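Local atomic coordinates of nuclear movement protein (PDB entry 2O30), a protein that is of unknown function but carries a CS (p23-like) domain and may bind unfolded proteins. Residues 9-14 with 82-87; 31-36 with 63-68; 38-43 with 52-57; 56-61 with 74-79. The protein carries 1 engineered substitution. One frame throughout, in Å; residues are numbered along the deposited sequence.

How the contacts relate
All four contacts belong to one CS-domain beta sandwich. Contact 2 (31-36 with 63-68) packs its two sheets face to face, and contact 3 (38-43 with 52-57) extends the smaller sheet: K43 N lies 2.8 Å from K32 O. From there 52-57 leads into contact 4 (56-61 with 74-79), which shares H56 and E57 with it and sits with its centre about 10 Å away. Contact 1 (9-14 with 82-87), its centre about 18 Å from that of contact 2 and across the chain's centre from it, joins contact 4 through Q11 OE1, 2.8 Å from K78 NZ. R34, C41 and K43 line the dithiothreitol pocket beside the second subunit, within contacts 2 and 3.

Contact 1 of 4, residues 9-14 with 82-87; sequences WDQELN and EWWDSL
Q11 and W84 are joined by a pair of hydrogen bonds between a side-chain amide and one residue's backbone. W84 N donates to Q11 OE1 over 2.8 Å with an N-H...O angle of 168°, and Q11 NE2 returns a bond of 2.8 Å to W84 O; each acceptor is met on a lone pair in its carbonyl plane. With both ends engaged, the rotation of the amide is fixed. Its plane stands 82° from the W83 indole, whose edge OE1 approaches in plane.

The close packing lies at the W9 end. There L87 CB sits 3.6 Å from the centroid of the five-membered W9 ring, almost on its normal, while L87 CD1 and CD2 spread beneath CE3 and CG. W9 CG stands between the backbone N and the carbonyl carbon (chi1 69°), and the far rim of the indole meets the 84-87 backbone, with CZ2 3.4 Å from L87 N. L87 also touches I16 of strand 15-21, which continues this buried side. On the solvent side of this end a water accepts from L87 N at 3.3 Å and, weakly, from W9 NE1.

The L13 and W83 end is more exposed. L13 CD1 lies loosely over the six-membered ring of W83, 4.0 Å from its centroid, although W83 CZ3 comes to 3.3 Å from L13 N.

Q11 OE1 also accepts a bond from K78 NZ, which in turn makes a cation-pi contact with W84. A carbonyl oxygen gripped by both an amide N-H and an ammonium is probably polarised by the two donors; the irregular 82-87 segment is joined to 9-14 by directed polar bonds and by CH-pi contacts.

Contact 2 of 4, residues 31-36 with 63-68; sequences IKIRMV and LWWVIN. Engineered in segment 31-36: M35 (natural residue Ile).
Strands 31-36 and 63-68 come from the two sheets of a CS-domain beta sandwich, and their inward side chains I31, I33, M35, L63 and W65 meet without any hydrogen bond between the segments. The strand axes approach to 9.2 Å and run nearly antiparallel, at 167°.

One face of the W65 indole receives both isoleucines. I33 CD1 stands 3.6 Å from the centroid of the five-membered ring, displaced toward its CG-CD1 side, and I31 CG2 lies 3.9 Å from the centroid of the six-membered ring; both are CH-pi contacts. I31 also uses its other branch: CD1 touches W65 CZ3 and meets I67 CD1 at 3.6 Å, near the more exposed margin. Farther along, L63 CD2 touches both I33 CG2 and M35 CG, 3.9 Å from each. M35 is an engineered selenomethionine, present in place of the natural isoleucine, and also packs on L54 and V60.

V74 of strand 71-78 is touched by I33, L63 and W65, adding to the layer between the sheets. On the outward side of strand 31-36, R34 donates to W65 O of the second subunit and to dithiothreitol, and both R34 and K32 make cation-pi contacts with W64 of that subunit. Apolar side chains from two facing antiparallel sheets, meeting without hydrogen bonds, are characteristic of a beta sandwich, here the p23-like fold of the CS domain.

Contact 3 of 4, residues 38-43 with 52-57; sequences KKICVK and GELLHE
K38 sends CG beside its own backbone N, anti to the carbonyl carbon (chi1 -66°), and a bend at chi3 (-60°) turns CE back over the 54-56 backbone. From there NZ reaches two successive carbonyls, L55 O at 3.0 Å and L54 O at 3.1 Å. One ammonium thus bonds to both, in the carbonyl plane of L54 and above that of L55. The methylenes contribute too: CB lies 3.7 Å from E53 CG, and CD packs against the carbonyl carbon of H56, whose oxygen is buried here with no partner in the model.

K39 bends instead at chi2 (-73°). Its NZ crosses to E53 OE2 in a salt bridge of 3.2 Å whose hydrogen bond is weak, on the exposed face of the sheet. A water accepts from K38 N and donates, weakly, to the same OE2. On the buried face, I40 CG2 lies 4.1 Å from L54 CD2, and both residues also pack on M35.

The backbones are paired by G52 N to I40 O, I40 N to G52 O (2.9 Å) and L54 N to K38 O, all close to straight. I40 and G52 are thus an antiparallel hydrogen-bonded pair and K39 and E53 a non-hydrogen-bonded one. Farther along the strand, C41 is covalently linked to dithiothreitol and packs on W64 of the second subunit. The chain turns a corner at G52 and passes from strand 47-51 of the three-stranded sheet to strand 58-59 of the other, as in a beta sandwich.

Contact 4 of 4, residues 56-61 with 74-79; sequences HEVDVS and VNVTKK
The short strand 58-59 runs antiparallel to the end of strand 71-78, V58 and K78 forming a non-hydrogen-bonded pair with a CA-CA distance of 4.3 Å. Two backbone bonds flank it: K79 N to E57 O at 3.0 Å, and D59 N to T77 O at 2.9 Å.

V58 lies across V76 at about a right angle, its CB 3.7 Å from V76 CG2. The same V76 methyl comes to 3.3 Å from D59 O, an oxygen that also accepts a bond from the hydroxyl of S62. V76 CG2 points anti to its backbone N, whereas CG1, in the position between N and the carbonyl carbon (chi1 65°), faces V58 CG1. V58 further touches W84 and the engineered M35, which places this pair at the sandwich interior.

Outside, K79 stretches its extended chain over the backbone of E57 and V58. CD packs 3.6 Å from E57 CB, and NZ closes a salt bridge of 2.7 Å to E57 OE1, met nearly along the C-O axis. K78 turns away from 56-61, and its NZ bonds to E82 O and E12 O. Within 56-61, D59 CG is anti to the backbone N (chi1 178°), and OD1 accepts from S61 OG at 2.7 Å on the syn side and more weakly from S61 N, which ties D59 to the corner at V60 and S61. A brief antiparallel pairing followed by a corner leads the chain into strand 63-68, which pairs with the same strand 71-78, in this CS-domain beta sandwich.

Contact 1 of 4, residues 9-14 with 82-87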
# COMPACT_ATOMS: atom_id res chain seq x y z
N TRP A 9 9.45 9.18 -15.49
CA TRP A 9 10.28 8.05 -15.15
C TRP A 9 11.44 7.95 -16.12
O TRP A 9 11.41 8.52 -17.21
CB TRP A 9 9.46 6.74 -15.19
CG TRP A 9 9.04 6.33 -16.60
CD1 TRP A 9 8.02 6.86 -17.34
CD2 TRP A 9 9.65 5.32 -17.43
NE1 TRP A 9 7.95 6.23 -18.58
CE2 TRP A 9 8.94 5.29 -18.65
CE3 TRP A 9 10.73 4.43 -17.24
CZ2 TRP A 9 9.28 4.42 -19.71
CZ3 TRP A 9 11.06 3.54 -18.28
CH2 TRP A 9 10.33 3.55 -19.49
N ASP A 10 12.45 7.19 -15.71
CA ASP A 10 13.61 6.93 -16.55
C ASP A 10 14.17 5.58 -16.14
O ASP A 10 13.65 4.93 -15.24
CB ASP A 10 14.68 8.02 -16.40
CG ASP A 10 15.22 8.14 -14.99
OD1 ASP A 10 16.11 7.36 -14.60
OD2 ASP A 10 14.77 9.05 -14.27
N GLN A 11 15.22 5.14 -16.84
CA GLN A 11 15.72 3.79 -16.61
C GLN A 11 17.22 3.68 -16.87
O GLN A 11 17.78 4.43 -17.69
CB GLN A 11 14.96 2.78 -17.47
CG GLN A 11 15.19 2.91 -18.99
CD GLN A 11 14.37 1.92 -19.76
OE1 GLN A 11 14.39 0.71 -19.46
NE2 GLN A 11 13.59 2.42 -20.72
N GLU A 12 17.84 2.77 -16.14
CA GLU A 12 19.16 2.24 -16.43
C GLU A 12 18.89 0.84 -16.94
O GLU A 12 17.77 0.33 -16.82
CB GLU A 12 20.00 2.13 -15.16
CG GLU A 12 20.01 3.37 -14.30
CD GLU A 12 21.05 4.38 -14.73
OE1 GLU A 12 21.11 4.69 -15.94
OE2 GLU A 12 21.80 4.86 -13.85
N LEU A 13 19.92 0.17 -17.47
CA LEU A 13 19.69 -1.21 -17.93
C LEU A 13 19.06 -2.11 -16.87
O LEU A 13 18.21 -2.93 -17.18
CB LEU A 13 21.00 -1.82 -18.46
CG LEU A 13 20.85 -3.19 -19.14
CD1 LEU A 13 19.83 -3.19 -20.28
CD2 LEU A 13 22.22 -3.60 -19.67
N ASN A 14 19.42 -1.90 -15.60
CA ASN A 14 18.98 -2.76 -14.51
C ASN A 14 18.03 -2.09 -13.49
O ASN A 14 17.72 -2.71 -12.48
CB ASN A 14 20.22 -3.28 -13.75
CG ASN A 14 21.00 -2.18 -13.03
OD1 ASN A 14 21.05 -1.02 -13.45
ND2 ASN A 14 21.66 -2.56 -11.93
N GLU A 82 17.19 -5.41 -19.20
CA GLU A 82 16.69 -5.14 -20.54
C GLU A 82 16.04 -3.76 -20.52
O GLU A 82 15.51 -3.33 -19.48
CB GLU A 82 15.67 -6.21 -20.95
CG GLU A 82 14.32 -6.11 -20.23
CD GLU A 82 13.45 -7.35 -20.39
OE1 GLU A 82 13.67 -8.10 -21.38
OE2 GLU A 82 12.54 -7.56 -19.55
N TRP A 83 16.07 -3.06 -21.66
CA TRP A 83 15.36 -1.79 -21.77
C TRP A 83 13.85 -2.04 -21.79
O TRP A 83 13.37 -3.05 -22.33
CB TRP A 83 15.81 -0.96 -22.99
CG TRP A 83 17.28 -0.77 -23.10
CD1 TRP A 83 18.11 -1.27 -24.07
CD2 TRP A 83 18.11 -0.05 -22.20
NE1 TRP A 83 19.39 -0.89 -23.84
CE2 TRP A 83 19.43 -0.13 -22.69
CE3 TRP A 83 17.87 0.68 -21.01
CZ2 TRP A 83 20.51 0.48 -22.05
CZ3 TRP A 83 18.95 1.28 -20.38
CH2 TRP A 83 20.25 1.17 -20.89
N TRP A 84 13.09 -1.13 -21.16
CA TRP A 84 11.63 -1.19 -21.18
C TRP A 84 11.12 -0.12 -22.13
O TRP A 84 11.55 1.04 -22.03
CB TRP A 84 11.06 -0.85 -19.79
CG TRP A 84 11.32 -1.84 -18.69
CD1 TRP A 84 12.30 -2.82 -18.65
CD2 TRP A 84 10.61 -1.92 -17.46
NE1 TRP A 84 12.20 -3.52 -17.45
CE2 TRP A 84 11.17 -2.98 -16.71
CE3 TRP A 84 9.53 -1.20 -16.92
CZ2 TRP A 84 10.70 -3.33 -15.43
CZ3 TRP A 84 9.05 -1.55 -15.65
CH2 TRP A 84 9.64 -2.61 -14.93
N ASP A 85 10.21 -0.50 -23.02
CA ASP A 85 9.53 0.45 -23.92
C ASP A 85 8.61 1.45 -23.19
O ASP A 85 8.43 2.58 -23.65
CB ASP A 85 8.66 -0.32 -24.93
CG ASP A 85 9.47 -1.01 -26.02
OD1 ASP A 85 10.73 -0.96 -26.00
OD2 ASP A 85 8.83 -1.61 -26.91
N SER A 86 8.01 1.00 -22.09
CA SER A 86 7.11 1.84 -21.31
C SER A 86 7.26 1.45 -19.84
O SER A 86 7.82 0.39 -19.53
CB SER A 86 5.67 1.70 -21.79
OG SER A 86 5.16 0.39 -21.55
N LEU A 87 6.79 2.30 -18.93
CA LEU A 87 6.87 1.99 -17.50
C LEU A 87 5.82 0.94 -17.14
O LEU A 87 6.10 0.02 -16.38
CB LEU A 87 6.60 3.24 -16.68
CG LEU A 87 6.62 3.06 -15.16
CD1 LEU A 87 8.02 2.64 -14.68
CD2 LEU A 87 6.19 4.37 -14.48
O HOH W 1 5.82 5.01 -20.51

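Contact 2 of 4, residues 31-36 with 63-68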
# COMPACT_ATOMS: atom_id res chain seq x y z
N ILE A 31 3.10 10.33 1.71
CA ILE A 31 3.61 9.53 0.59
C ILE A 31 3.40 8.05 0.88
O ILE A 31 3.97 7.51 1.83
CB ILE A 31 5.10 9.83 0.29
CG1 ILE A 31 5.22 11.27 -0.21
CG2 ILE A 31 5.65 8.84 -0.76
CD1 ILE A 31 6.53 11.92 0.10
N LYS A 32 2.57 7.42 0.07
CA LYS A 32 2.26 6.01 0.25
C LYS A 32 2.66 5.25 -1.00
O LYS A 32 2.16 5.54 -2.07
CB LYS A 32 0.77 5.84 0.54
CG LYS A 32 0.35 6.39 1.91
CD LYS A 32 -1.15 6.15 2.15
CE LYS A 32 -1.58 6.50 3.59
NZ LYS A 32 -0.43 6.76 4.51
N ILE A 33 3.56 4.29 -0.86
CA ILE A 33 4.08 3.51 -2.01
C ILE A 33 4.00 2.02 -1.66
O ILE A 33 4.49 1.60 -0.60
CB ILE A 33 5.53 3.92 -2.36
CG1 ILE A 33 5.58 5.41 -2.70
CG2 ILE A 33 6.05 3.08 -3.54
CD1 ILE A 33 6.99 6.02 -2.81
N ARG A 34 3.37 1.25 -2.53
CA ARG A 34 3.29 -0.21 -2.38
C ARG A 34 3.53 -0.88 -3.73
O ARG A 34 2.93 -0.49 -4.72
CB ARG A 34 1.90 -0.63 -1.90
CG ARG A 34 1.70 -2.14 -1.75
CD ARG A 34 0.31 -2.52 -1.21
NE ARG A 34 -0.78 -2.24 -2.13
CZ ARG A 34 -1.78 -1.38 -1.91
NH1 ARG A 34 -1.84 -0.69 -0.79
NH2 ARG A 34 -2.73 -1.21 -2.82
N MSE A 35 4.39 -1.89 -3.76
CA MSE A 35 4.50 -2.76 -4.91
C MSE A 35 4.29 -4.19 -4.41
O MSE A 35 4.89 -4.59 -3.41
CB MSE A 35 5.88 -2.63 -5.57
CG MSE A 35 6.14 -1.31 -6.27
SE MSE A 35 7.61 -1.46 -7.37
CE MSE A 35 6.92 -2.72 -8.39
N VAL A 36 3.43 -4.93 -5.11
CA VAL A 36 3.24 -6.37 -4.89
C VAL A 36 3.27 -7.02 -6.26
O VAL A 36 2.42 -6.73 -7.12
CB VAL A 36 1.89 -6.69 -4.20
CG1 VAL A 36 1.77 -8.20 -3.94
CG2 VAL A 36 1.77 -5.93 -2.89
N LEU A 63 13.03 -1.81 -3.62
CA LEU A 63 12.27 -0.54 -3.70
C LEU A 63 12.76 0.47 -2.66
O LEU A 63 12.87 0.14 -1.49
CB LEU A 63 10.78 -0.79 -3.51
CG LEU A 63 9.82 0.40 -3.57
CD1 LEU A 63 9.96 1.10 -4.88
CD2 LEU A 63 8.38 -0.09 -3.37
N TRP A 64 13.08 1.67 -3.11
CA TRP A 64 13.56 2.71 -2.20
C TRP A 64 13.04 4.04 -2.71
O TRP A 64 12.80 4.21 -3.89
CB TRP A 64 15.10 2.72 -2.15
CG TRP A 64 15.69 3.78 -1.26
CD1 TRP A 64 16.45 4.85 -1.65
CD2 TRP A 64 15.55 3.89 0.16
NE1 TRP A 64 16.79 5.62 -0.56
CE2 TRP A 64 16.25 5.05 0.56
CE3 TRP A 64 14.91 3.11 1.13
CZ2 TRP A 64 16.32 5.46 1.91
CZ3 TRP A 64 14.98 3.52 2.48
CH2 TRP A 64 15.69 4.67 2.84
N TRP A 65 12.85 4.99 -1.81
CA TRP A 65 12.48 6.33 -2.23
C TRP A 65 13.00 7.33 -1.22
O TRP A 65 13.26 6.98 -0.07
CB TRP A 65 10.98 6.47 -2.39
CG TRP A 65 10.17 6.24 -1.15
CD1 TRP A 65 9.72 5.04 -0.66
CD2 TRP A 65 9.70 7.25 -0.26
NE1 TRP A 65 8.98 5.25 0.50
CE2 TRP A 65 8.96 6.60 0.76
CE3 TRP A 65 9.82 8.64 -0.23
CZ2 TRP A 65 8.35 7.30 1.82
CZ3 TRP A 65 9.21 9.35 0.82
CH2 TRP A 65 8.48 8.67 1.83
N VAL A 66 13.21 8.55 -1.69
CA VAL A 66 13.62 9.66 -0.84
C VAL A 66 13.02 10.94 -1.39
O VAL A 66 12.58 10.96 -2.54
CB VAL A 66 15.17 9.85 -0.78
CG1 VAL A 66 15.83 8.78 0.10
CG2 VAL A 66 15.78 9.93 -2.17
N ILE A 67 13.00 11.99 -0.58
CA ILE A 67 12.56 13.31 -1.04
C ILE A 67 13.81 14.17 -1.26
O ILE A 67 14.63 14.34 -0.35
CB ILE A 67 11.60 13.98 -0.03
CG1 ILE A 67 10.35 13.12 0.16
CG2 ILE A 67 11.25 15.40 -0.52
CD1 ILE A 67 9.45 13.54 1.33
N ASN A 68 13.95 14.70 -2.47
CA ASN A 68 14.99 15.68 -2.82
C ASN A 68 14.33 17.02 -3.13
O ASN A 68 13.75 17.20 -4.19
CB ASN A 68 15.81 15.19 -4.03
CG ASN A 68 16.66 13.98 -3.70
OD1 ASN A 68 16.53 12.93 -4.33
ND2 ASN A 68 17.51 14.11 -2.70

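Contact 3 of 4, residues 38-43 with 52-57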
# COMPACT_ATOMS: atom_id res chain seq x y z
N LYS A 38 4.06 -7.15 -9.79
CA LYS A 38 4.26 -6.05 -10.74
C LYS A 38 3.32 -4.88 -10.48
O LYS A 38 3.45 -3.84 -11.11
CB LYS A 38 4.11 -6.52 -12.19
CG LYS A 38 5.17 -7.50 -12.63
CD LYS A 38 5.34 -7.48 -14.15
CE LYS A 38 4.07 -7.85 -14.88
NZ LYS A 38 4.10 -7.39 -16.30
N LYS A 39 2.37 -5.08 -9.56
CA LYS A 39 1.35 -4.08 -9.23
C LYS A 39 2.00 -2.96 -8.43
O LYS A 39 2.73 -3.21 -7.47
CB LYS A 39 0.21 -4.71 -8.41
CG LYS A 39 -0.53 -5.86 -9.11
CD LYS A 39 -1.44 -5.36 -10.24
CE LYS A 39 -2.10 -6.52 -10.99
NZ LYS A 39 -2.55 -6.09 -12.36
N ILE A 40 1.74 -1.73 -8.84
CA ILE A 40 2.34 -0.58 -8.18
C ILE A 40 1.24 0.44 -7.85
O ILE A 40 0.37 0.73 -8.66
CB ILE A 40 3.44 0.04 -9.06
CG1 ILE A 40 4.01 1.32 -8.40
CG2 ILE A 40 2.92 0.27 -10.48
CD1 ILE A 40 5.14 1.98 -9.21
N CYS A 41 1.27 0.93 -6.62
CA CYS A 41 0.36 1.96 -6.15
C CYS A 41 1.19 3.04 -5.48
O CYS A 41 1.94 2.76 -4.54
CB CYS A 41 -0.61 1.38 -5.12
SG CYS A 41 -1.70 2.66 -4.44
N VAL A 42 1.08 4.27 -5.98
CA VAL A 42 1.77 5.41 -5.37
C VAL A 42 0.71 6.49 -5.13
O VAL A 42 0.01 6.88 -6.05
CB VAL A 42 2.89 5.98 -6.30
CG1 VAL A 42 3.51 7.25 -5.69
CG2 VAL A 42 3.96 4.91 -6.55
N LYS A 43 0.60 6.93 -3.89
CA LYS A 43 -0.34 8.00 -3.58
C LYS A 43 0.37 9.14 -2.88
O LYS A 43 1.34 8.93 -2.18
CB LYS A 43 -1.49 7.46 -2.72
CG LYS A 43 -2.24 6.32 -3.38
CD LYS A 43 -3.68 6.26 -2.93
CE LYS A 43 -3.81 5.77 -1.51
NZ LYS A 43 -5.23 5.34 -1.26
N GLY A 52 -1.12 0.98 -11.30
CA GLY A 52 -1.04 0.12 -12.48
C GLY A 52 -0.15 -1.08 -12.29
O GLY A 52 0.08 -1.53 -11.17
N GLU A 53 0.34 -1.59 -13.41
CA GLU A 53 1.18 -2.76 -13.39
C GLU A 53 2.42 -2.43 -14.20
O GLU A 53 2.31 -1.94 -15.32
CB GLU A 53 0.44 -3.94 -14.02
CG GLU A 53 1.21 -5.24 -14.02
CD GLU A 53 0.30 -6.43 -14.24
OE1 GLU A 53 -0.37 -6.48 -15.30
OE2 GLU A 53 0.26 -7.31 -13.35
N LEU A 54 3.59 -2.69 -13.62
CA LEU A 54 4.85 -2.40 -14.27
C LEU A 54 4.98 -3.31 -15.48
O LEU A 54 4.44 -4.42 -15.47
CB LEU A 54 6.02 -2.63 -13.32
CG LEU A 54 6.19 -1.59 -12.20
CD1 LEU A 54 7.49 -1.87 -11.45
CD2 LEU A 54 6.24 -0.20 -12.76
N LEU A 55 5.69 -2.85 -16.51
CA LEU A 55 5.82 -3.62 -17.75
C LEU A 55 6.48 -4.99 -17.54
O LEU A 55 6.07 -6.00 -18.15
CB LEU A 55 6.59 -2.81 -18.79
CG LEU A 55 6.66 -3.48 -20.18
CD1 LEU A 55 5.28 -3.73 -20.73
CD2 LEU A 55 7.46 -2.61 -21.12
N HIS A 56 7.52 -5.03 -16.70
CA HIS A 56 8.23 -6.27 -16.39
C HIS A 56 8.48 -6.39 -14.89
O HIS A 56 8.26 -5.44 -14.13
CB HIS A 56 9.57 -6.35 -17.13
CG HIS A 56 9.45 -6.24 -18.62
ND1 HIS A 56 8.88 -7.23 -19.39
CD2 HIS A 56 9.81 -5.25 -19.47
CE1 HIS A 56 8.90 -6.86 -20.66
NE2 HIS A 56 9.45 -5.66 -20.73
N GLU A 57 8.97 -7.56 -14.49
CA GLU A 57 9.22 -7.85 -13.08
C GLU A 57 10.36 -7.03 -12.48
O GLU A 57 11.38 -6.73 -13.13
CB GLU A 57 9.42 -9.36 -12.87
CG GLU A 57 8.09 -10.11 -13.02
CD GLU A 57 8.18 -11.60 -12.77
OE1 GLU A 57 8.87 -12.03 -11.81
OE2 GLU A 57 7.53 -12.36 -13.53
O HOH W 2 1.95 -9.00 -10.79

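Contact 4 of 4, residues 56-61 with 74-79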
# COMPACT_ATOMS: atom_id res chain seq x y z
N HIS A 56 7.52 -5.03 -16.70
CA HIS A 56 8.23 -6.27 -16.39
C HIS A 56 8.48 -6.39 -14.89
O HIS A 56 8.26 -5.44 -14.13
CB HIS A 56 9.57 -6.35 -17.13
CG HIS A 56 9.45 -6.24 -18.62
ND1 HIS A 56 8.88 -7.23 -19.39
CD2 HIS A 56 9.81 -5.25 -19.47
CE1 HIS A 56 8.90 -6.86 -20.66
NE2 HIS A 56 9.45 -5.66 -20.73
N GLU A 57 8.97 -7.56 -14.49
CA GLU A 57 9.22 -7.85 -13.08
C GLU A 57 10.36 -7.03 -12.48
O GLU A 57 11.38 -6.73 -13.13
CB GLU A 57 9.42 -9.36 -12.87
CG GLU A 57 8.09 -10.11 -13.02
CD GLU A 57 8.18 -11.60 -12.77
OE1 GLU A 57 8.87 -12.03 -11.81
OE2 GLU A 57 7.53 -12.36 -13.53
N VAL A 58 10.14 -6.63 -11.22
CA VAL A 58 11.19 -5.96 -10.45
C VAL A 58 11.44 -6.70 -9.13
O VAL A 58 10.62 -7.50 -8.70
CB VAL A 58 10.83 -4.48 -10.16
CG1 VAL A 58 10.73 -3.71 -11.49
CG2 VAL A 58 9.52 -4.39 -9.40
N ASP A 59 12.60 -6.44 -8.53
CA ASP A 59 12.89 -6.93 -7.20
C ASP A 59 12.19 -6.02 -6.18
O ASP A 59 12.72 -4.98 -5.82
CB ASP A 59 14.40 -6.95 -6.98
CG ASP A 59 14.79 -7.42 -5.58
OD1 ASP A 59 13.89 -7.75 -4.78
OD2 ASP A 59 16.00 -7.45 -5.29
N VAL A 60 11.00 -6.40 -5.74
CA VAL A 60 10.20 -5.51 -4.88
C VAL A 60 10.95 -5.12 -3.60
O VAL A 60 10.82 -3.98 -3.12
CB VAL A 60 8.77 -6.06 -4.62
CG1 VAL A 60 8.07 -5.23 -3.55
CG2 VAL A 60 7.96 -6.03 -5.90
N SER A 61 11.76 -6.04 -3.07
CA SER A 61 12.59 -5.75 -1.88
C SER A 61 13.60 -4.60 -2.06
O SER A 61 14.03 -3.99 -1.08
CB SER A 61 13.30 -7.02 -1.38
OG SER A 61 14.44 -7.32 -2.17
N VAL A 74 11.92 7.66 -6.66
CA VAL A 74 11.66 6.24 -6.34
C VAL A 74 12.56 5.41 -7.25
O VAL A 74 12.73 5.75 -8.43
CB VAL A 74 10.18 5.91 -6.60
CG1 VAL A 74 9.86 4.49 -6.20
CG2 VAL A 74 9.25 6.91 -5.85
N ASN A 75 13.17 4.37 -6.70
CA ASN A 75 14.09 3.52 -7.47
C ASN A 75 13.74 2.06 -7.15
O ASN A 75 13.43 1.74 -6.00
CB ASN A 75 15.51 3.85 -7.04
CG ASN A 75 16.53 2.91 -7.61
OD1 ASN A 75 16.92 1.93 -6.96
ND2 ASN A 75 16.99 3.20 -8.83
N VAL A 76 13.75 1.19 -8.16
CA VAL A 76 13.58 -0.25 -7.93
C VAL A 76 14.41 -0.98 -8.98
O VAL A 76 14.55 -0.48 -10.12
CB VAL A 76 12.08 -0.72 -7.94
CG1 VAL A 76 11.42 -0.56 -9.31
CG2 VAL A 76 11.95 -2.18 -7.48
N THR A 77 14.97 -2.13 -8.60
CA THR A 77 15.87 -2.87 -9.50
C THR A 77 15.05 -3.81 -10.38
O THR A 77 14.14 -4.45 -9.91
CB THR A 77 16.90 -3.66 -8.66
OG1 THR A 77 17.71 -2.75 -7.90
CG2 THR A 77 17.81 -4.51 -9.56
N LYS A 78 15.39 -3.87 -11.67
CA LYS A 78 14.72 -4.79 -12.60
C LYS A 78 15.18 -6.22 -12.34
O LYS A 78 16.33 -6.43 -12.02
CB LYS A 78 15.08 -4.43 -14.04
CG LYS A 78 14.58 -3.07 -14.52
CD LYS A 78 15.26 -2.72 -15.85
CE LYS A 78 14.74 -1.42 -16.46
NZ LYS A 78 15.51 -1.17 -17.76
N LYS A 79 14.28 -7.18 -12.51
CA LYS A 79 14.67 -8.60 -12.41
C LYS A 79 15.56 -9.01 -13.57
O LYS A 79 16.52 -9.78 -13.40
CB LYS A 79 13.44 -9.50 -12.31
CG LYS A 79 12.93 -9.68 -10.88
CD LYS A 79 11.95 -10.85 -10.75
CE LYS A 79 11.13 -10.74 -9.44
NZ LYS A 79 10.04 -11.79 -9.36